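Uncharacterized protein VPA0106 (Vibrio parahaemolyticus, PDB 3U07) is of unknown function but probably is exported and joins DUF1254 and DUF1214 family regions in one chain. Local coordinates at residues Thr77-Thr82 with Arg413-Asp418. The protein carries 2 engineered substitutions. Sequence-based numbering, arbitrary orientation.
Sequences TINNDT and RFYGAD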
ATOM      1  N   THR A  77      -6.958  -9.231  -6.294  1.00 77.07           N
ATOM      2  CA  THR A  77      -7.854  -8.740  -5.245  1.00 73.70           C
ATOM      3  C   THR A  77      -7.733  -7.217  -5.137  1.00 74.90           C
ATOM      4  O   THR A  77      -7.435  -6.680  -4.065  1.00 71.63           O
ATOM      5  CB  THR A  77      -7.521  -9.361  -3.867  1.00 68.36           C
ATOM      6  OG1 THR A  77      -7.383 -10.779  -4.000  1.00 70.24           O
ATOM      7  CG2 THR A  77      -8.631  -9.069  -2.870  1.00 63.79           C
ATOM      8  N   ILE A  78      -7.973  -6.528  -6.251  1.00 76.38           N
ATOM      9  CA  ILE A  78      -7.874  -5.070  -6.299  1.00 77.19           C
ATOM     10  C   ILE A  78      -9.210  -4.353  -6.093  1.00 79.54           C
ATOM     11  O   ILE A  78     -10.277  -4.875  -6.428  1.00 78.12           O
ATOM     12  CB  ILE A  78      -7.267  -4.598  -7.643  1.00 74.44           C
ATOM     13  CG1 ILE A  78      -6.878  -3.118  -7.550  1.00 75.80           C
ATOM     14  CG2 ILE A  78      -8.264  -4.832  -8.774  1.00 68.44           C
ATOM     15  CD1 ILE A  78      -6.288  -2.544  -8.827  1.00 74.73           C
ATOM     16  N   ASN A  79      -9.118  -3.141  -5.550  1.00 79.48           N
ATOM     17  CA  ASN A  79     -10.263  -2.281  -5.247  1.00 77.10           C
ATOM     18  C   ASN A  79     -11.280  -2.076  -6.358  1.00 71.86           C
ATOM     19  O   ASN A  79     -10.919  -1.869  -7.516  1.00 63.57           O
ATOM     20  CB  ASN A  79      -9.773  -0.895  -4.821  1.00 78.51           C
ATOM     21  CG  ASN A  79      -9.019  -0.913  -3.510  1.00 83.94           C
ATOM     22  OD1 ASN A  79      -8.350  -1.892  -3.178  1.00 84.15           O
ATOM     23  ND2 ASN A  79      -9.104   0.185  -2.765  1.00 86.84           N
ATOM     24  N   ASN A  80     -12.554  -2.128  -5.986  1.00 76.75           N
ATOM     25  CA  ASN A  80     -13.652  -1.878  -6.913  1.00 78.56           C
ATOM     26  C   ASN A  80     -14.175  -0.528  -6.416  1.00 81.83           C
ATOM     27  O   ASN A  80     -15.212  -0.026  -6.863  1.00 82.06           O
ATOM     28  CB  ASN A  80     -14.739  -2.952  -6.779  1.00 77.48           C
ATOM     29  CG  ASN A  80     -15.839  -2.807  -7.823  1.00 80.65           C
ATOM     30  OD1 ASN A  80     -15.564  -2.567  -9.000  1.00 84.64           O
ATOM     31  ND2 ASN A  80     -17.089  -2.975  -7.399  1.00 76.18           N
ATOM     32  N   ASP A  81     -13.414   0.055  -5.488  1.00 78.81           N
ATOM     33  CA  ASP A  81     -13.753   1.332  -4.865  1.00 72.24           C
ATOM     34  C   ASP A  81     -13.129   2.572  -5.499  1.00 66.89           C
ATOM     35  O   ASP A  81     -13.756   3.632  -5.531  1.00 62.79           O
ATOM     36  CB  ASP A  81     -13.349   1.333  -3.379  1.00 68.55           C
ATOM     37  CG  ASP A  81     -13.823   0.101  -2.626  1.00 62.92           C
ATOM     38  OD1 ASP A  81     -14.881  -0.457  -2.984  1.00 58.30           O
ATOM     39  OD2 ASP A  81     -13.144  -0.295  -1.654  1.00 58.89           O
ATOM     40  N   THR A  82     -11.908   2.449  -6.010  1.00 60.08           N
ATOM     41  CA  THR A  82     -11.222   3.615  -6.551  1.00 55.88           C
ATOM     42  C   THR A  82     -10.454   3.465  -7.861  1.00 50.95           C
ATOM     43  O   THR A  82     -10.101   2.360  -8.268  1.00 52.63           O
ATOM     44  CB  THR A  82     -10.226   4.161  -5.498  1.00 52.44           C
ATOM     45  OG1 THR A  82      -9.359   3.101  -5.067  1.00 51.97           O
ATOM     46  CG2 THR A  82     -10.967   4.712  -4.286  1.00 43.90           C
ATOM     47  N   ARG A 413     -13.471  -3.583   3.178  1.00 22.77           N
ATOM     48  CA  ARG A 413     -12.504  -2.499   3.308  1.00 31.81           C
ATOM     49  C   ARG A 413     -13.037  -1.381   4.197  1.00 23.96           C
ATOM     50  O   ARG A 413     -14.219  -1.035   4.146  1.00 24.42           O
ATOM     51  CB  ARG A 413     -12.132  -1.966   1.919  1.00 30.16           C
ATOM     52  CG  ARG A 413     -11.379  -2.992   1.074  1.00 25.50           C
ATOM     53  CD  ARG A 413     -10.937  -2.422  -0.260  1.00 29.76           C
ATOM     54  NE  ARG A 413     -10.013  -3.325  -0.950  1.00 34.66           N
ATOM     55  CZ  ARG A 413     -10.381  -4.280  -1.799  1.00 35.26           C
ATOM     56  NH1 ARG A 413     -11.661  -4.470  -2.081  1.00 28.83           N
ATOM     57  NH2 ARG A 413      -9.462  -5.052  -2.365  1.00 37.21           N
ATOM     58  N   PHE A 414     -12.157  -0.835   5.028  1.00 16.25           N
ATOM     59  CA  PHE A 414     -12.532   0.231   5.951  1.00 16.49           C
ATOM     60  C   PHE A 414     -11.614   1.438   5.761  1.00 27.63           C
ATOM     61  O   PHE A 414     -10.393   1.334   5.883  1.00 27.40           O
ATOM     62  CB  PHE A 414     -12.432  -0.262   7.399  1.00 24.40           C
ATOM     63  CG  PHE A 414     -13.061  -1.610   7.637  1.00 25.74           C
ATOM     64  CD1 PHE A 414     -12.403  -2.778   7.262  1.00 19.99           C
ATOM     65  CD2 PHE A 414     -14.307  -1.713   8.258  1.00 25.44           C
ATOM     66  CE1 PHE A 414     -12.971  -4.031   7.500  1.00 26.05           C
ATOM     67  CE2 PHE A 414     -14.890  -2.964   8.504  1.00 24.08           C
ATOM     68  CZ  PHE A 414     -14.220  -4.124   8.126  1.00 27.79           C
ATOM     69  N   TYR A 415     -12.216   2.581   5.462  1.00 21.40           N
ATOM     70  CA  TYR A 415     -11.473   3.816   5.248  1.00 25.90           C
ATOM     71  C   TYR A 415     -11.760   4.767   6.401  1.00 26.12           C
ATOM     72  O   TYR A 415     -12.884   5.236   6.559  1.00 25.15           O
ATOM     73  CB  TYR A 415     -11.906   4.435   3.924  1.00 24.88           C
ATOM     74  CG  TYR A 415     -11.652   3.529   2.743  1.00 24.65           C
ATOM     75  CD1 TYR A 415     -10.437   3.569   2.053  1.00 22.48           C
ATOM     76  CD2 TYR A 415     -12.606   2.604   2.338  1.00 24.90           C
ATOM     77  CE1 TYR A 415     -10.186   2.706   0.987  1.00 28.74           C
ATOM     78  CE2 TYR A 415     -12.364   1.736   1.279  1.00 30.93           C
ATOM     79  CZ  TYR A 415     -11.156   1.790   0.609  1.00 31.85           C
ATOM     80  OH  TYR A 415     -10.916   0.924  -0.431  1.00 27.95           O
ATOM     81  N   GLY A 416     -10.739   5.040   7.207  1.00 21.71           N
ATOM     82  CA  GLY A 416     -10.907   5.919   8.348  1.00 20.30           C
ATOM     83  C   GLY A 416     -11.419   5.121   9.534  1.00 30.13           C
ATOM     84  O   GLY A 416     -12.200   5.618  10.349  1.00 29.22           O
ATOM     85  N   ALA A 417     -10.963   3.874   9.626  1.00 27.34           N
ATOM     86  CA  ALA A 417     -11.362   2.960  10.690  1.00 28.82           C
ATOM     87  C   ALA A 417     -10.845   3.364  12.063  1.00 30.33           C
ATOM     88  O   ALA A 417      -9.816   4.028  12.172  1.00 26.73           O
ATOM     89  CB  ALA A 417     -10.877   1.559  10.362  1.00 30.15           C
ATOM     90  N   ASP A 418     -11.561   2.946  13.109  1.00 30.82           N
ATOM     91  CA  ASP A 418     -11.156   3.249  14.477  1.00 25.81           C
ATOM     92  C   ASP A 418     -10.094   2.249  14.935  1.00 21.99           C
ATOM     93  O   ASP A 418      -9.708   1.362  14.174  1.00 23.04           O
ATOM     94  CB  ASP A 418     -12.374   3.250  15.424  1.00 32.80           C
ATOM     95  CG  ASP A 418     -12.947   1.856  15.686  1.00 36.40           C
ATOM     96  OD1 ASP A 418     -12.544   0.876  15.026  1.00 33.09           O
ATOM     97  OD2 ASP A 418     -13.823   1.747  16.568  1.00 39.23           O
TER
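Tyr415 donates its phenolic proton to Asp81, the OH lying 2.8 Å from OD2, and this is the one hydrogen bond between residues 77-82 and 413-418, about where strand 408-417 turns a corner at Tyr415 and Gly416. The phenol uses the anti lone pair of OD2, on the side away from the other carboxylate oxygen, with the carboxylate and ring planes 78° apart. Asn79 meets the same hydroxyl tip to tip, its ND2 3.0 Å from Tyr415 OH but at a poor angle for a bond.

Arg413 supplies more of the buried surface than any other single residue. Its CD, anti to CB (chi2 -176°), lies 3.4 Å from Asp81 OD2. CA of Asn79 sits over the centre of one guanidinium face, 3.9 Å above the plane. The carbonyl O of Thr77 lies in plane at the edge, 3.1 Å from Arg413 NH2. Asn79 OD1 is 3.1 Å from Arg413 NE, and neither oxygen has hydrogen-bond geometry. Asp81 OD2, 4.4 Å from Arg413 NE, is too far for a salt bridge, though the opposite charges probably still attract.

Second-shell residues fix these groups. Ser349 also hydrogen-bonds Asp81 OD2, Tyr353 OH bonds both Arg413 NH1 and Ile78 O, and Phe347 stacks on the Tyr415 ring; Thr77 OG1 is held by Tyr409. Such side-chain hydrogen bonds, with a backbone bond from Thr77 to Arg358, hold the loop without strand pairing, probably as part of the interface between the DUF1254 and DUF1214 regions, each with a 1-4-2-3 antiparallel sheet and a mixed sheet.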